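Local coordinates for protein P-granule scaffold (Caenorhabditis japonica, PDB 5W4A) that scaffolds P granules, the germ granules of nematodes, and probably binds RNA, its N-domain probably contributing to granule assembly, at residues 81-86 against 173-178; 158-163 against 177-182; 4-9 against 138-143. All blocks are in the same frame, centred on the assembly; numbering follows the deposited sequence.

Contact 1. Residues 81-86 against 173-178; sequences LLALGP and YVFTKI. With EDO (1,2-ethanediol), chain T; EDO (1,2-ethanediol), chain Q.
In the helical core of the N-domain, the C-terminal turn of helix 71-84 meets the last turns of helix 169-179 through an aromatic ring, F175, set against A83 and L84. The evidence for burial is that A83, L84 and F175 are all shielded from solvent, with 162 Å² lost between the two segments. The backbones stay apart, the CA atoms of L84 and F175 lying 7.5 Å from each other, and side chains fill the interval. F175 has CG anti to its carbonyl carbon (chi1 -77°), which carries the far end of the ring across to the other helix. There A83 CB lies 3.6 Å from F175 CZ and equally near CE1, approaching the ring obliquely. L84 approaches differently: its CD2 methyl sits at the ring edge, close to the ring plane, 3.9 Å from F175 CD1, and the two side chains cross at about a right angle. The same methyl reaches I178 one helical turn on, where L84 CD2 and I178 CG2 are 4.0 Å apart. F18 and F19 add edge-to-face contacts to F175, while I60 of helix 57-64 touches both L84 and I178. At the helix end, G85 adopts a positive phi of 95°, and its angles would press a side chain against the preceding carbonyl O. Beyond the apolar patch, the carbonyl O of I178 accepts hydrogen bonds from two ethanediol molecules, probably crystallisation additives. Between the two segments every close pair is carbon to carbon, so shape fit and exclusion of water probably dominate.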
# COMPACT_ATOMS: atom_id res chain seq x y z
N LEU C 81 -6.82 11.48 -16.75
CA LEU C 81 -5.98 11.99 -17.83
C LEU C 81 -4.50 12.05 -17.41
O LEU C 81 -3.60 11.66 -18.16
CB LEU C 81 -6.45 13.37 -18.27
CG LEU C 81 -7.82 13.50 -18.93
CD1 LEU C 81 -8.06 14.98 -19.24
CD2 LEU C 81 -7.95 12.68 -20.20
N LEU C 82 -4.23 12.54 -16.20
CA LEU C 82 -2.84 12.59 -15.74
C LEU C 82 -2.23 11.20 -15.65
O LEU C 82 -1.06 11.01 -16.01
CB LEU C 82 -2.74 13.26 -14.38
CG LEU C 82 -3.07 14.75 -14.35
CD1 LEU C 82 -2.93 15.27 -12.94
CD2 LEU C 82 -2.12 15.50 -15.30
N ALA C 83 -2.99 10.24 -15.15
CA ALA C 83 -2.46 8.88 -15.01
C ALA C 83 -2.22 8.25 -16.37
O ALA C 83 -1.38 7.36 -16.50
CB ALA C 83 -3.43 8.04 -14.19
N LEU C 84 -2.97 8.67 -17.39
CA LEU C 84 -2.86 8.11 -18.74
C LEU C 84 -1.68 8.66 -19.53
O LEU C 84 -1.40 8.14 -20.61
CB LEU C 84 -4.15 8.37 -19.52
CG LEU C 84 -5.36 7.51 -19.11
CD1 LEU C 84 -6.65 7.98 -19.80
CD2 LEU C 84 -5.12 6.02 -19.38
N GLY C 85 -1.04 9.72 -19.06
CA GLY C 85 0.26 10.11 -19.60
C GLY C 85 0.22 11.17 -20.70
O GLY C 85 -0.77 11.88 -20.88
N PRO C 86 1.30 11.27 -21.48
CA PRO C 86 1.48 12.46 -22.33
C PRO C 86 0.44 12.63 -23.43
O PRO C 86 0.17 13.76 -23.82
CB PRO C 86 2.88 12.25 -22.92
CG PRO C 86 3.11 10.78 -22.84
CD PRO C 86 2.43 10.33 -21.59
N TYR C 173 -6.72 -2.80 -13.62
CA TYR C 173 -6.90 -3.61 -14.82
C TYR C 173 -7.11 -2.74 -16.06
O TYR C 173 -6.51 -2.98 -17.11
CB TYR C 173 -8.07 -4.58 -14.63
CG TYR C 173 -8.19 -5.56 -15.78
CD1 TYR C 173 -7.24 -6.56 -15.94
CD2 TYR C 173 -9.19 -5.45 -16.71
CE1 TYR C 173 -7.29 -7.44 -16.98
CE2 TYR C 173 -9.28 -6.38 -17.78
CZ TYR C 173 -8.31 -7.35 -17.89
OH TYR C 173 -8.29 -8.27 -18.93
N VAL C 174 -7.99 -1.74 -15.96
CA VAL C 174 -8.23 -0.83 -17.08
C VAL C 174 -6.94 -0.13 -17.49
O VAL C 174 -6.59 -0.09 -18.67
CB VAL C 174 -9.32 0.19 -16.75
CG1 VAL C 174 -9.49 1.19 -17.89
CG2 VAL C 174 -10.69 -0.49 -16.47
N PHE C 175 -6.21 0.44 -16.52
CA PHE C 175 -4.94 1.10 -16.86
C PHE C 175 -3.97 0.12 -17.52
O PHE C 175 -3.28 0.48 -18.48
CB PHE C 175 -4.27 1.72 -15.62
CG PHE C 175 -4.90 3.03 -15.16
CD1 PHE C 175 -4.91 4.15 -15.99
CD2 PHE C 175 -5.42 3.16 -13.86
CE1 PHE C 175 -5.46 5.37 -15.57
CE2 PHE C 175 -5.95 4.40 -13.43
CZ PHE C 175 -5.99 5.49 -14.29
N THR C 176 -3.89 -1.10 -17.01
CA THR C 176 -3.00 -2.09 -17.60
C THR C 176 -3.36 -2.33 -19.06
O THR C 176 -2.48 -2.37 -19.93
CB THR C 176 -3.05 -3.38 -16.80
OG1 THR C 176 -2.44 -3.17 -15.51
CG2 THR C 176 -2.33 -4.52 -17.49
N LYS C 177 -4.66 -2.48 -19.35
CA LYS C 177 -5.11 -2.72 -20.72
C LYS C 177 -4.80 -1.53 -21.62
O LYS C 177 -4.25 -1.71 -22.73
CB LYS C 177 -6.62 -3.02 -20.73
CG LYS C 177 -7.04 -4.37 -20.15
CD LYS C 177 -6.74 -5.54 -21.08
CE LYS C 177 -7.57 -5.46 -22.35
NZ LYS C 177 -7.43 -6.68 -23.19
N ILE C 178 -5.14 -0.31 -21.18
CA ILE C 178 -5.04 0.86 -22.06
C ILE C 178 -3.60 1.30 -22.26
O ILE C 178 -3.23 1.77 -23.34
CB ILE C 178 -5.91 2.01 -21.50
CG1 ILE C 178 -7.37 1.59 -21.53
CG2 ILE C 178 -5.65 3.32 -22.25
CD1 ILE C 178 -7.94 1.43 -22.93
C1 EDO T . -1.91 -0.43 -25.77
O1 EDO T . -1.19 0.45 -26.64
C2 EDO T . -3.43 -0.37 -26.02
O2 EDO T . -3.93 0.98 -26.17
C1 EDO Q . -2.22 5.27 -24.32
O1 EDO Q . -1.48 4.10 -24.71
C2 EDO Q . -3.13 5.73 -25.46
O2 EDO Q . -4.30 4.91 -25.51

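Contact 2. Residues 158-163 against 177-182; sequences TELSEL and KILGLE. With EDO (1,2-ethanediol), chain T; EDO (1,2-ethanediol), chain Q.
L160 overlaps L181 by one methyl each, at the end of helix 153-160, with L160 CD1 and L181 CD1 3.8 Å apart. Segment 177-182 is a helix terminus closed by a Schellman motif: G180, the first residue past helix 169-179, has positive phi (66°) and two bonds back into the last turn. That reversal swings the chain so that L181, just beyond the glycine, points its CB toward helix 153-160. L160 and L181 run across each other at about a right angle, so only their ends meet. In both, CG lies anti to the carbonyl carbon, with chi1 of -75° for L160 and -54° for L181, and with an extended chi2 the CD1 methyl is directed to the facing leucine. L179 joins more loosely from the last helical turn. The contact is small, 74 Å² in all, but L160 and L181 are buried, and neighbours pack round them: F175 and T147 on L160, F157 and N153 on L181. Residues 158-163 also face the second subunit, whose K131 forms a salt bridge with E162 OE2 and whose R128 bonds to T158 OG1. These polar groups thus face the subunit interface, whereas the leucines join helix 153-160 to the turn after helix 169-179 within one chain. On L179 the two methyls part company: CD1 lies 4.4 Å from L160 CD1, whereas CD2 meets C1 of the chain Q ethanediol at 3.9 Å.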
# COMPACT_ATOMS: atom_id res chain seq x y z
N THR C 158 3.90 -1.03 -11.20
CA THR C 158 4.09 -1.29 -9.78
C THR C 158 3.30 -0.30 -8.93
O THR C 158 2.65 -0.69 -7.94
CB THR C 158 5.59 -1.22 -9.45
OG1 THR C 158 6.29 -2.22 -10.19
CG2 THR C 158 5.85 -1.42 -7.98
N GLU C 159 3.34 0.97 -9.29
CA GLU C 159 2.64 1.98 -8.49
C GLU C 159 1.11 1.89 -8.69
O GLU C 159 0.36 1.96 -7.71
CB GLU C 159 3.15 3.39 -8.81
CG GLU C 159 4.63 3.59 -8.46
CD GLU C 159 4.97 3.43 -6.97
OE1 GLU C 159 4.07 3.37 -6.10
OE2 GLU C 159 6.18 3.39 -6.66
N LEU C 160 0.65 1.70 -9.92
CA LEU C 160 -0.79 1.51 -10.15
C LEU C 160 -1.32 0.27 -9.44
O LEU C 160 -2.51 0.21 -9.07
CB LEU C 160 -1.05 1.42 -11.65
CG LEU C 160 -0.98 2.71 -12.42
CD1 LEU C 160 -0.89 2.48 -13.92
CD2 LEU C 160 -2.19 3.59 -12.09
N SER C 161 -0.49 -0.76 -9.29
CA SER C 161 -0.91 -1.97 -8.60
C SER C 161 -1.36 -1.67 -7.17
O SER C 161 -2.17 -2.42 -6.62
CB SER C 161 0.23 -2.99 -8.56
OG SER C 161 0.45 -3.59 -9.85
N GLU C 162 -0.88 -0.56 -6.58
CA GLU C 162 -1.31 -0.20 -5.23
C GLU C 162 -2.80 0.09 -5.18
O GLU C 162 -3.40 0.03 -4.10
CB GLU C 162 -0.52 1.03 -4.73
CG GLU C 162 0.96 0.75 -4.48
CD GLU C 162 1.20 -0.20 -3.34
OE1 GLU C 162 0.52 -0.08 -2.29
OE2 GLU C 162 2.02 -1.13 -3.54
N LEU C 163 -3.44 0.35 -6.34
CA LEU C 163 -4.91 0.51 -6.35
C LEU C 163 -5.61 -0.73 -5.80
O LEU C 163 -6.70 -0.62 -5.23
CB LEU C 163 -5.39 0.82 -7.77
CG LEU C 163 -4.98 2.19 -8.25
CD1 LEU C 163 -5.19 2.30 -9.77
CD2 LEU C 163 -5.75 3.33 -7.52
N LYS C 177 -4.66 -2.48 -19.35
CA LYS C 177 -5.11 -2.72 -20.72
C LYS C 177 -4.80 -1.53 -21.62
O LYS C 177 -4.25 -1.71 -22.73
CB LYS C 177 -6.62 -3.02 -20.73
CG LYS C 177 -7.04 -4.37 -20.15
CD LYS C 177 -6.74 -5.54 -21.08
CE LYS C 177 -7.57 -5.46 -22.35
NZ LYS C 177 -7.43 -6.68 -23.19
N ILE C 178 -5.14 -0.31 -21.18
CA ILE C 178 -5.04 0.86 -22.06
C ILE C 178 -3.60 1.30 -22.26
O ILE C 178 -3.23 1.77 -23.34
CB ILE C 178 -5.91 2.01 -21.50
CG1 ILE C 178 -7.37 1.59 -21.53
CG2 ILE C 178 -5.65 3.32 -22.25
CD1 ILE C 178 -7.94 1.43 -22.93
N LEU C 179 -2.76 1.18 -21.23
CA LEU C 179 -1.38 1.61 -21.31
C LEU C 179 -0.44 0.50 -21.75
O LEU C 179 0.77 0.74 -21.81
CB LEU C 179 -0.92 2.15 -19.96
CG LEU C 179 -1.71 3.38 -19.51
CD1 LEU C 179 -1.25 3.77 -18.12
CD2 LEU C 179 -1.60 4.53 -20.50
N GLY C 180 -0.95 -0.70 -21.99
CA GLY C 180 -0.10 -1.78 -22.47
C GLY C 180 0.93 -2.22 -21.46
O GLY C 180 2.09 -2.47 -21.81
N LEU C 181 0.55 -2.32 -20.19
CA LEU C 181 1.51 -2.65 -19.15
C LEU C 181 1.72 -4.15 -18.96
O LEU C 181 2.59 -4.52 -18.16
CB LEU C 181 1.09 -2.02 -17.81
CG LEU C 181 0.83 -0.51 -17.91
CD1 LEU C 181 0.36 0.04 -16.58
CD2 LEU C 181 2.06 0.24 -18.38
N GLU C 182 0.93 -5.00 -19.61
CA GLU C 182 1.13 -6.45 -19.49
C GLU C 182 2.26 -6.88 -20.43
O GLU C 182 2.17 -6.69 -21.64
CB GLU C 182 -0.17 -7.20 -19.78
CG GLU C 182 -0.03 -8.69 -19.52
CD GLU C 182 -1.31 -9.48 -19.79
OE1 GLU C 182 -2.34 -8.88 -20.14
OE2 GLU C 182 -1.26 -10.72 -19.63
C1 EDO T . -1.91 -0.43 -25.77
O1 EDO T . -1.19 0.45 -26.64
C2 EDO T . -3.43 -0.37 -26.02
O2 EDO T . -3.93 0.98 -26.17
C1 EDO Q . -2.22 5.27 -24.32
O1 EDO Q . -1.48 4.10 -24.71
C2 EDO Q . -3.13 5.73 -25.46
O2 EDO Q . -4.30 4.91 -25.51

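Contact 3. Residues 4-9 against 138-143; sequences NKREIV and AKILAI
The N-terminal segment leading into strand 9-11 of the small two-stranded antiparallel sheet packs against helix 136-148, and R6 and I8 supply its side of the contact. Both send side chains to the helix, where I140 and L141 receive them; the nearest CA pair is R6 and I140 at 7.5 Å. R6 is the larger contributor. Its chain is extended from CG to NE, so that its methylene run slides past I140 in the opposite direction, with R6 CD 3.9 Å from I140 CG2. Farther out, the guanidinium group presents a face to L141: the CD1 methyl stands 3.7 Å above the plane, displaced toward the rim, and is closest to R6 NH1. L141 has CG anti to the backbone N (chi1 171°), which takes CD1 up to that face. I8 meets the same helix at a different branch of I140, its CG1 lying 3.7 Å from I140 CD1, while Y17 touches both R6 and I140. The polar end of R6 is held by two carboxylates, D79 through NE and D107 through NH1, which probably fix the plane that L141 covers; an imidazole, probably from the crystallisation liquor, lies about 3 Å from this side chain. A methionine in its place would probably leave D79 and D107 without their shared cationic mate and L141 without the flat group it covers. R6 therefore works in two ways, its methylenes and one guanidinium face packing on apolar groups while its N-H groups bind acids, and the N-terminal segment is joined to the helical body by both.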
# COMPACT_ATOMS: atom_id res chain seq x y z
N ASN C 4 -15.65 18.46 -4.52
CA ASN C 4 -14.24 18.45 -4.89
C ASN C 4 -13.51 17.22 -4.36
O ASN C 4 -12.32 17.06 -4.64
CB ASN C 4 -13.56 19.73 -4.41
CG ASN C 4 -13.41 19.80 -2.89
OD1 ASN C 4 -14.23 19.24 -2.15
ND2 ASN C 4 -12.38 20.49 -2.42
N LYS C 5 -14.19 16.34 -3.60
CA LYS C 5 -13.50 15.28 -2.88
C LYS C 5 -13.31 14.08 -3.80
O LYS C 5 -14.16 13.78 -4.63
CB LYS C 5 -14.31 14.88 -1.64
CG LYS C 5 -13.64 13.87 -0.73
CD LYS C 5 -14.35 13.82 0.62
CE LYS C 5 -14.49 12.40 1.13
NZ LYS C 5 -15.07 12.37 2.50
N ARG C 6 -12.16 13.41 -3.66
CA ARG C 6 -11.94 12.16 -4.39
C ARG C 6 -12.75 11.06 -3.71
O ARG C 6 -12.53 10.78 -2.53
CB ARG C 6 -10.46 11.79 -4.40
CG ARG C 6 -9.57 12.73 -5.23
CD ARG C 6 -8.15 12.22 -5.32
NE ARG C 6 -7.44 12.99 -6.35
CZ ARG C 6 -6.86 14.17 -6.15
NH1 ARG C 6 -6.81 14.73 -4.95
NH2 ARG C 6 -6.28 14.80 -7.17
N GLU C 7 -13.69 10.47 -4.43
CA GLU C 7 -14.58 9.46 -3.87
C GLU C 7 -14.65 8.23 -4.77
O GLU C 7 -14.91 8.34 -5.97
CB GLU C 7 -15.98 10.05 -3.67
CG GLU C 7 -15.94 11.24 -2.69
CD GLU C 7 -17.27 11.99 -2.56
OE1 GLU C 7 -17.89 12.34 -3.60
OE2 GLU C 7 -17.69 12.23 -1.41
N ILE C 8 -14.49 7.05 -4.15
CA ILE C 8 -14.72 5.78 -4.82
C ILE C 8 -16.23 5.60 -4.94
O ILE C 8 -16.99 5.93 -4.02
CB ILE C 8 -14.08 4.63 -4.04
CG1 ILE C 8 -12.55 4.81 -4.06
CG2 ILE C 8 -14.49 3.26 -4.61
CD1 ILE C 8 -11.80 3.88 -3.14
N VAL C 9 -16.66 5.07 -6.08
CA VAL C 9 -18.06 4.75 -6.32
C VAL C 9 -18.14 3.31 -6.83
O VAL C 9 -17.14 2.70 -7.23
CB VAL C 9 -18.73 5.73 -7.29
CG1 VAL C 9 -18.64 7.15 -6.76
CG2 VAL C 9 -18.09 5.65 -8.66
N ALA C 138 -7.00 10.41 0.44
CA ALA C 138 -5.57 10.72 0.49
C ALA C 138 -4.75 9.62 -0.16
O ALA C 138 -3.74 9.90 -0.82
CB ALA C 138 -5.11 10.89 1.94
N LYS C 139 -5.15 8.37 0.04
CA LYS C 139 -4.44 7.25 -0.54
C LYS C 139 -4.56 7.24 -2.07
O LYS C 139 -3.60 6.92 -2.76
CB LYS C 139 -4.94 5.94 0.08
CG LYS C 139 -4.57 5.81 1.55
CD LYS C 139 -5.34 4.67 2.21
CE LYS C 139 -5.13 4.67 3.73
NZ LYS C 139 -3.71 4.64 4.13
N ILE C 140 -5.71 7.64 -2.61
CA ILE C 140 -5.84 7.75 -4.06
C ILE C 140 -4.89 8.82 -4.60
O ILE C 140 -4.21 8.62 -5.61
CB ILE C 140 -7.29 8.03 -4.46
CG1 ILE C 140 -8.19 6.84 -4.12
CG2 ILE C 140 -7.39 8.42 -5.96
CD1 ILE C 140 -9.65 7.18 -4.12
N LEU C 141 -4.84 9.98 -3.93
CA LEU C 141 -3.91 11.04 -4.32
C LEU C 141 -2.46 10.55 -4.33
O LEU C 141 -1.71 10.81 -5.29
CB LEU C 141 -4.07 12.22 -3.36
CG LEU C 141 -3.03 13.34 -3.48
CD1 LEU C 141 -3.02 13.95 -4.87
CD2 LEU C 141 -3.36 14.37 -2.45
N ALA C 142 -2.06 9.82 -3.29
CA ALA C 142 -0.70 9.29 -3.23
C ALA C 142 -0.40 8.37 -4.40
O ALA C 142 0.66 8.48 -5.02
CB ALA C 142 -0.50 8.56 -1.90
N ILE C 143 -1.33 7.46 -4.72
CA ILE C 143 -1.11 6.54 -5.84
C ILE C 143 -1.04 7.31 -7.16
O ILE C 143 -0.21 7.01 -8.03
CB ILE C 143 -2.20 5.46 -5.86
CG1 ILE C 143 -2.02 4.53 -4.67
CG2 ILE C 143 -2.15 4.64 -7.19
CD1 ILE C 143 -3.27 3.70 -4.39

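How the contacts relate
From the N terminus, contact 3 opens first and also closes first, bringing 4-9 to helix 136-148 across 128 intervening residues. Contact 1 opens inside that span, at 81-86, and closes beyond it at 173-178, so the two cross; their nearest atoms are about 7 Å apart. Contact 2 is a short closure, 158-163 to 177-182, in series after contact 3 and ending on the same stretch as contact 1. Contacts 1 and 2 share K177 and I178, and F175 CD2 packs on L160 CD2 at 3.7 Å. I143, against E159, E162 and L163, connects contacts 2 and 3. Helices 71-84, 136-148, 153-160 and 169-179 are thus linked with the N-terminal segment.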